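Side-chain contacts in Rod shape-determining protein (MreC) (Helicobacter pylori, PDB 5LP5), which binds penicillin-binding protein 2 of the cell-wall synthesis machinery and probably helps, as a scaffold, to maintain the rod shape of the cell: residues M93-T98 and G127-N132; V118-N123 and G143-F148; I135-L140 and D201-A206. One frame throughout, in Å; residues are numbered along the deposited sequence.

Contact 1 of 3, residues M93-T98 and G127-N132; sequences MTYTPT and GLVSHN
Tyr95 and Val129 lie closest across this contact by backbone, with 8.7 Å between their CA atoms. That gap is about two strand spacings, and strand 241-246 fills it. Thr94, Thr96 and Thr98 bond through their backbones to one side of it and Gly127 to the other, and both flanking strands are antiparallel to it. The contact thus spans the last strand where the first pairs with it to close the six-stranded antiparallel barrel.

On one side of the sheet, Tyr95 presents the edge of its ring: CE1 lies 3.7 Å from Val129 CG2, which sits near the ring plane. The tyrosine side chain leaves the backbone across the line to the other segment, and with CG anti to the carbonyl carbon (chi1 -79°) the CE1 edge is brought to Val129. Val129, branched and compact, suits a buried strand site, and its side chain meets the tyrosine at about a right angle.

The second meeting involves Leu128 and Thr98. Leu128 starts out away from the other strand, yet its CD2 comes to 4.3 Å from Thr98 CG2, among Val241, Leu243, Ile135 and Ala138. Past the strand, His131 ND1 donates to Ser130 OG in the plane of the imidazole ring.

No hydrogen bond joins the two segments. Their contact is entirely apolar, resting on shape and on the burial of Val129, Leu128 and Thr98, while directional bonding is left to the strand in between.

Contact 2 of 3, residues V118-N123 and G143-F148; sequences VNLEEN and GRLNGF
The carboxylate of Glu122 is the flat group that takes part here, and the backbone N of Gly143 stands over one of its faces. OE1 is the nearer oxygen, 4.5 Å from Gly143 N, too far for a hydrogen bond. The other oxygen, OE2, makes a weak bond to the backbone N of Lys142, the residue just before. Glu122 CG is anti to its backbone N (chi1 -162°), and the side chain is extended beyond that, which lets an acid on an exposed loop bring its charge to the turn. Gly143 suits that turn because its phi is positive (74°), a value most readily adopted by glycine.

The remainder of the contact is aliphatic. Leu120 rests a single methyl, CD1, against both methyls of Leu145: it lies 4.0 Å from Leu145 CD1 and equally 4.0 Å from Leu145 CD2. The two side chains cross at about a right angle, with the tip of one over the mouth of the other's fork. Leucine fits both places, as its forked end offers one methyl to present or two to receive it. Leu145 also packs on Leu114 of the adjoining strand.

The backbone N of Glu121, between Leu120 and Glu122, bonds to Tyr126 OH, which helps hold the loop. Residues 118-123 lie against the start of strand 144-149, beside the tight connection from strand 134-141. This is a beta hairpin at the end of a closed antiparallel barrel, with a neighbouring loop packed over its turn.

Contact 3 of 3, residues I135-L140 and D201-A206; sequences IGIAVL and DGIFGA
Phe204 and Ile203 are the two loop residues that reach residues 135-140. The ring of Phe204 brings CZ to 3.4 Å from Gly136 O, which approaches it obliquely, and no hydrogen bond is formed. The phenylalanine does not leave its backbone straight at the strand; with CG anti to the carbonyl carbon (chi1 -68°), the ring is carried across to Gly136 with CZ leading. Glycine suits position 136 because its backbone angles would jam a side chain against the preceding carbonyl oxygen. Next to it, Ile203 CG2 and Ile137 CG2 meet methyl to methyl at 4.3 Å, a fitting use of two beta-branched residues whose bulk lies close to the backbone.

The second shell holds this loop in shape. Asp201 OD1 accepts from Ile203 N at 3.1 Å, a fairly straight bond (160°) that approaches from well above the carboxylate plane and forms an Asx turn. A weaker, longer bond runs to the same oxygen from Phe204 N. The other oxygen, OD2, takes the backbone N-H of Ser158, so both oxygens of the buried carboxylate are engaged. The turn passes through Gly202, whose positive phi favours glycine.

Farther out, Tyr157 packs edge-to-face with Phe204 and also touches Ile137, while Ser244 OG bonds to Ile203 O. Penicillin-binding protein 2 lies against the same place: its Gln139 packs on Ile137 and its Ala135 on Ile203.

The loop between strands 194-197 and 209-218 belongs to one six-stranded antiparallel barrel, and strand 134-141 to the other. The contact is thus part of the seam of a double barrel, consistent with the family's kinship to the chymotrypsin-like PA clan.

Overall arrangement
All three contacts involve the barrel that holds strands 125-129, 134-141 and 144-149 side by side. Contacts 1 and 3, with centres about 9 Å apart, are joined by probable hydrogen bonds: Leu128 N to Gly136 O (2.8 Å) and Leu128 O to Ile135 N (3.0 Å). Contacts 2 and 3, about 12 Å apart, share the next strand pairing, with Phe148 N 2.8 Å from Ile137 O. Contacts 1 and 2 are farthest apart, about 14 Å between centres, and touch where Leu128 packs on Gly147. Strand 134-141 thus links the outlying loop of contact 2 to the inter-barrel seam, and of the three contacts only contact 3 is touched by penicillin-binding protein 2.

Contact 1 of 3, residues M93-T98 and G127-N132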
# COMPACT_ATOMS: atom_id res chain seq x y z
N MET C 93 -25.60 21.45 12.44
CA MET C 93 -24.77 21.26 13.63
C MET C 93 -25.16 22.25 14.74
O MET C 93 -25.53 23.41 14.47
CB MET C 93 -23.32 21.54 13.26
CG MET C 93 -22.38 21.07 14.32
SD MET C 93 -20.88 22.02 14.36
CE MET C 93 -20.52 22.17 12.61
N THR C 94 -25.03 21.80 15.98
CA THR C 94 -25.35 22.65 17.12
C THR C 94 -24.20 22.66 18.11
O THR C 94 -23.53 21.65 18.35
CB THR C 94 -26.59 22.13 17.87
OG1 THR C 94 -27.70 22.08 16.98
CG2 THR C 94 -26.98 23.01 19.00
N TYR C 95 -23.98 23.82 18.72
CA TYR C 95 -23.14 23.94 19.89
C TYR C 95 -24.04 24.28 21.07
O TYR C 95 -24.80 25.23 21.00
CB TYR C 95 -22.13 25.04 19.67
CG TYR C 95 -20.96 24.62 18.81
CD1 TYR C 95 -20.02 23.77 19.32
CD2 TYR C 95 -20.80 25.08 17.50
CE1 TYR C 95 -18.92 23.37 18.55
CE2 TYR C 95 -19.72 24.68 16.73
CZ TYR C 95 -18.78 23.82 17.26
OH TYR C 95 -17.68 23.41 16.55
N THR C 96 -23.95 23.50 22.15
CA THR C 96 -24.72 23.77 23.37
C THR C 96 -23.77 23.84 24.52
O THR C 96 -22.89 23.00 24.64
CB THR C 96 -25.74 22.65 23.65
OG1 THR C 96 -26.40 22.32 22.44
CG2 THR C 96 -26.76 23.10 24.62
N PRO C 97 -23.92 24.84 25.40
CA PRO C 97 -22.98 24.95 26.49
C PRO C 97 -23.18 23.89 27.56
O PRO C 97 -24.26 23.33 27.71
CB PRO C 97 -23.23 26.36 27.02
CG PRO C 97 -24.63 26.69 26.64
CD PRO C 97 -24.86 25.97 25.36
N THR C 98 -22.11 23.60 28.28
CA THR C 98 -22.08 22.54 29.28
C THR C 98 -20.97 22.91 30.21
O THR C 98 -20.09 23.73 29.84
CB THR C 98 -21.81 21.13 28.66
OG1 THR C 98 -21.82 20.11 29.68
CG2 THR C 98 -20.46 21.09 27.92
N GLY C 127 -18.73 15.91 20.49
CA GLY C 127 -17.44 16.59 20.58
C GLY C 127 -17.49 17.66 21.65
O GLY C 127 -18.54 18.24 21.91
N LEU C 128 -16.34 17.91 22.28
CA LEU C 128 -16.18 19.00 23.25
C LEU C 128 -15.21 20.07 22.73
O LEU C 128 -14.11 19.76 22.27
CB LEU C 128 -15.70 18.47 24.60
CG LEU C 128 -16.69 17.60 25.40
CD1 LEU C 128 -16.05 17.09 26.68
CD2 LEU C 128 -17.94 18.42 25.70
N VAL C 129 -15.63 21.32 22.83
CA VAL C 129 -14.88 22.47 22.34
C VAL C 129 -14.80 23.49 23.46
O VAL C 129 -15.78 23.70 24.17
CB VAL C 129 -15.63 23.09 21.13
CG1 VAL C 129 -14.92 24.34 20.62
CG2 VAL C 129 -15.72 22.09 20.01
N SER C 130 -13.63 24.13 23.61
CA SER C 130 -13.51 25.24 24.55
C SER C 130 -13.13 26.55 23.87
O SER C 130 -14.01 27.29 23.40
CB SER C 130 -12.64 24.92 25.75
OG SER C 130 -12.82 25.92 26.75
N HIS C 131 -11.86 26.89 23.84
CA HIS C 131 -11.51 28.22 23.35
C HIS C 131 -11.23 28.07 21.88
O HIS C 131 -10.09 28.15 21.45
CB HIS C 131 -10.32 28.79 24.11
CG HIS C 131 -10.67 29.27 25.49
ND1 HIS C 131 -11.40 28.51 26.38
CD2 HIS C 131 -10.38 30.43 26.12
CE1 HIS C 131 -11.56 29.20 27.50
NE2 HIS C 131 -10.95 30.37 27.37
N ASN C 132 -12.30 27.83 21.13
CA ASN C 132 -12.24 27.49 19.71
C ASN C 132 -11.27 26.37 19.38
O ASN C 132 -10.57 26.43 18.36
CB ASN C 132 -11.93 28.74 18.90
CG ASN C 132 -13.18 29.47 18.50
OD1 ASN C 132 -14.11 28.85 17.96
ND2 ASN C 132 -13.20 30.81 18.73

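Contact 2 of 3, residues V118-N123 and G143-F148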
# COMPACT_ATOMS: atom_id res chain seq x y z
N VAL C 118 -30.50 18.48 28.30
CA VAL C 118 -31.79 18.00 27.87
C VAL C 118 -31.73 17.24 26.53
O VAL C 118 -30.90 17.52 25.67
CB VAL C 118 -32.80 19.17 27.85
CG1 VAL C 118 -34.11 18.82 27.13
CG2 VAL C 118 -33.09 19.62 29.28
N ASN C 119 -32.63 16.26 26.40
CA ASN C 119 -32.64 15.22 25.35
C ASN C 119 -31.43 15.11 24.40
O ASN C 119 -31.44 15.55 23.26
CB ASN C 119 -33.99 15.14 24.59
CG ASN C 119 -34.62 16.50 24.32
OD1 ASN C 119 -33.92 17.44 23.90
ND2 ASN C 119 -35.94 16.60 24.55
N LEU C 120 -30.40 14.48 24.93
CA LEU C 120 -29.33 13.95 24.13
C LEU C 120 -29.64 12.49 23.88
O LEU C 120 -30.50 11.91 24.56
CB LEU C 120 -28.00 14.04 24.88
CG LEU C 120 -27.49 15.45 25.16
CD1 LEU C 120 -26.24 15.41 26.02
CD2 LEU C 120 -27.18 16.16 23.86
N GLU C 121 -28.96 11.90 22.91
CA GLU C 121 -29.06 10.47 22.67
C GLU C 121 -27.98 9.75 23.46
O GLU C 121 -26.82 10.22 23.56
CB GLU C 121 -28.84 10.13 21.20
CG GLU C 121 -29.79 10.72 20.20
CD GLU C 121 -29.39 10.29 18.80
OE1 GLU C 121 -28.62 9.31 18.67
OE2 GLU C 121 -29.84 10.95 17.84
N GLU C 122 -28.34 8.57 23.95
CA GLU C 122 -27.44 7.79 24.73
C GLU C 122 -26.48 7.08 23.80
O GLU C 122 -26.85 6.64 22.72
CB GLU C 122 -28.22 6.80 25.60
CG GLU C 122 -27.40 6.24 26.76
CD GLU C 122 -28.21 5.57 27.82
OE1 GLU C 122 -29.30 6.09 28.16
OE2 GLU C 122 -27.73 4.52 28.32
N ASN C 123 -25.22 7.03 24.21
CA ASN C 123 -24.16 6.37 23.46
C ASN C 123 -23.74 7.08 22.18
O ASN C 123 -22.78 6.64 21.53
CB ASN C 123 -24.51 4.92 23.16
CG ASN C 123 -24.85 4.15 24.41
OD1 ASN C 123 -26.00 3.74 24.58
ND2 ASN C 123 -23.86 3.99 25.31
N GLY C 143 -27.71 7.75 32.02
CA GLY C 143 -28.14 9.01 32.62
C GLY C 143 -27.05 9.96 33.06
O GLY C 143 -27.37 11.03 33.57
N ARG C 144 -25.78 9.61 32.85
CA ARG C 144 -24.64 10.47 33.23
C ARG C 144 -23.85 10.95 32.02
O ARG C 144 -23.49 10.18 31.13
CB ARG C 144 -23.68 9.71 34.15
CG ARG C 144 -24.37 9.18 35.38
CD ARG C 144 -23.44 8.46 36.31
NE ARG C 144 -24.15 8.13 37.54
CZ ARG C 144 -24.32 8.96 38.57
NH1 ARG C 144 -23.80 10.19 38.54
NH2 ARG C 144 -24.99 8.56 39.64
N LEU C 145 -23.58 12.24 31.98
CA LEU C 145 -22.90 12.81 30.83
C LEU C 145 -21.40 12.88 31.13
O LEU C 145 -20.95 13.67 31.96
CB LEU C 145 -23.46 14.18 30.50
CG LEU C 145 -22.95 14.81 29.23
CD1 LEU C 145 -23.13 13.90 28.03
CD2 LEU C 145 -23.64 16.16 29.01
N ASN C 146 -20.64 12.01 30.47
CA ASN C 146 -19.23 11.88 30.76
C ASN C 146 -18.36 12.48 29.67
O ASN C 146 -18.54 12.19 28.49
CB ASN C 146 -18.87 10.42 30.93
CG ASN C 146 -19.54 9.78 32.10
OD1 ASN C 146 -19.73 10.41 33.15
ND2 ASN C 146 -19.92 8.51 31.93
N GLY C 147 -17.39 13.28 30.10
CA GLY C 147 -16.41 13.86 29.17
C GLY C 147 -15.10 13.10 29.22
O GLY C 147 -14.50 12.96 30.29
N PHE C 148 -14.67 12.58 28.08
CA PHE C 148 -13.37 11.94 27.96
C PHE C 148 -12.47 12.82 27.14
O PHE C 148 -12.63 12.94 25.93
CB PHE C 148 -13.51 10.55 27.34
CG PHE C 148 -14.51 9.69 28.03
CD1 PHE C 148 -14.24 9.15 29.28
CD2 PHE C 148 -15.74 9.47 27.47
CE1 PHE C 148 -15.19 8.39 29.95
CE2 PHE C 148 -16.69 8.71 28.13
CZ PHE C 148 -16.41 8.16 29.37

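Contact 3 of 3, residues I135-L140 and D201-A206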
# COMPACT_ATOMS: atom_id res chain seq x y z
N ILE C 135 -11.15 19.77 22.76
CA ILE C 135 -10.60 19.25 24.04
C ILE C 135 -10.89 17.78 24.28
O ILE C 135 -10.21 17.16 25.09
CB ILE C 135 -11.07 20.05 25.28
CG1 ILE C 135 -12.60 19.94 25.47
CG2 ILE C 135 -10.66 21.50 25.14
CD1 ILE C 135 -13.10 20.52 26.79
N GLY C 136 -11.88 17.21 23.61
CA GLY C 136 -12.20 15.78 23.80
C GLY C 136 -13.61 15.45 23.35
O GLY C 136 -14.17 16.13 22.51
N ILE C 137 -14.16 14.38 23.88
CA ILE C 137 -15.50 13.95 23.50
C ILE C 137 -16.35 13.69 24.71
O ILE C 137 -15.85 13.64 25.83
CB ILE C 137 -15.48 12.66 22.65
CG1 ILE C 137 -14.98 11.47 23.49
CG2 ILE C 137 -14.59 12.85 21.42
CD1 ILE C 137 -14.95 10.16 22.75
N ALA C 138 -17.63 13.47 24.49
CA ALA C 138 -18.59 13.29 25.58
C ALA C 138 -19.62 12.25 25.22
O ALA C 138 -20.15 12.27 24.11
CB ALA C 138 -19.27 14.62 25.91
N VAL C 139 -19.91 11.36 26.15
CA VAL C 139 -20.95 10.34 25.93
C VAL C 139 -21.93 10.27 27.08
O VAL C 139 -21.54 10.31 28.25
CB VAL C 139 -20.35 8.93 25.76
CG1 VAL C 139 -21.40 8.01 25.15
CG2 VAL C 139 -19.09 8.97 24.90
N LEU C 140 -23.21 10.15 26.74
CA LEU C 140 -24.24 9.91 27.75
C LEU C 140 -24.35 8.41 27.97
O LEU C 140 -24.54 7.67 27.02
CB LEU C 140 -25.57 10.48 27.30
CG LEU C 140 -26.77 10.26 28.20
CD1 LEU C 140 -26.57 10.95 29.53
CD2 LEU C 140 -28.05 10.76 27.52
N ASP C 201 -16.58 12.47 10.97
CA ASP C 201 -16.88 11.43 11.96
C ASP C 201 -18.27 11.58 12.60
O ASP C 201 -18.70 10.67 13.32
CB ASP C 201 -15.79 11.39 13.05
CG ASP C 201 -15.51 12.75 13.67
OD1 ASP C 201 -16.18 13.75 13.37
OD2 ASP C 201 -14.58 12.83 14.48
N GLY C 202 -18.94 12.70 12.36
CA GLY C 202 -20.24 12.97 12.98
C GLY C 202 -20.14 13.29 14.46
O GLY C 202 -21.11 13.14 15.21
N ILE C 203 -18.95 13.76 14.86
CA ILE C 203 -18.68 14.21 16.23
C ILE C 203 -18.45 15.72 16.28
O ILE C 203 -19.06 16.45 17.07
CB ILE C 203 -17.39 13.54 16.78
CG1 ILE C 203 -17.54 12.02 16.81
CG2 ILE C 203 -17.06 14.09 18.17
CD1 ILE C 203 -16.27 11.26 17.13
N PHE C 204 -17.52 16.17 15.44
CA PHE C 204 -17.22 17.59 15.26
C PHE C 204 -17.60 17.95 13.83
O PHE C 204 -17.61 17.11 12.93
CB PHE C 204 -15.72 17.85 15.39
CG PHE C 204 -15.17 17.64 16.77
CD1 PHE C 204 -15.30 18.63 17.72
CD2 PHE C 204 -14.46 16.51 17.10
CE1 PHE C 204 -14.78 18.48 18.98
CE2 PHE C 204 -13.93 16.35 18.37
CZ PHE C 204 -14.09 17.34 19.32
N GLY C 205 -17.89 19.23 13.62
CA GLY C 205 -17.85 19.80 12.30
C GLY C 205 -16.42 20.02 11.86
O GLY C 205 -15.49 19.94 12.67
N ALA C 206 -16.23 20.30 10.58
CA ALA C 206 -14.91 20.51 10.04
C ALA C 206 -14.31 21.84 10.51
O ALA C 206 -15.02 22.84 10.74
CB ALA C 206 -14.97 20.49 8.54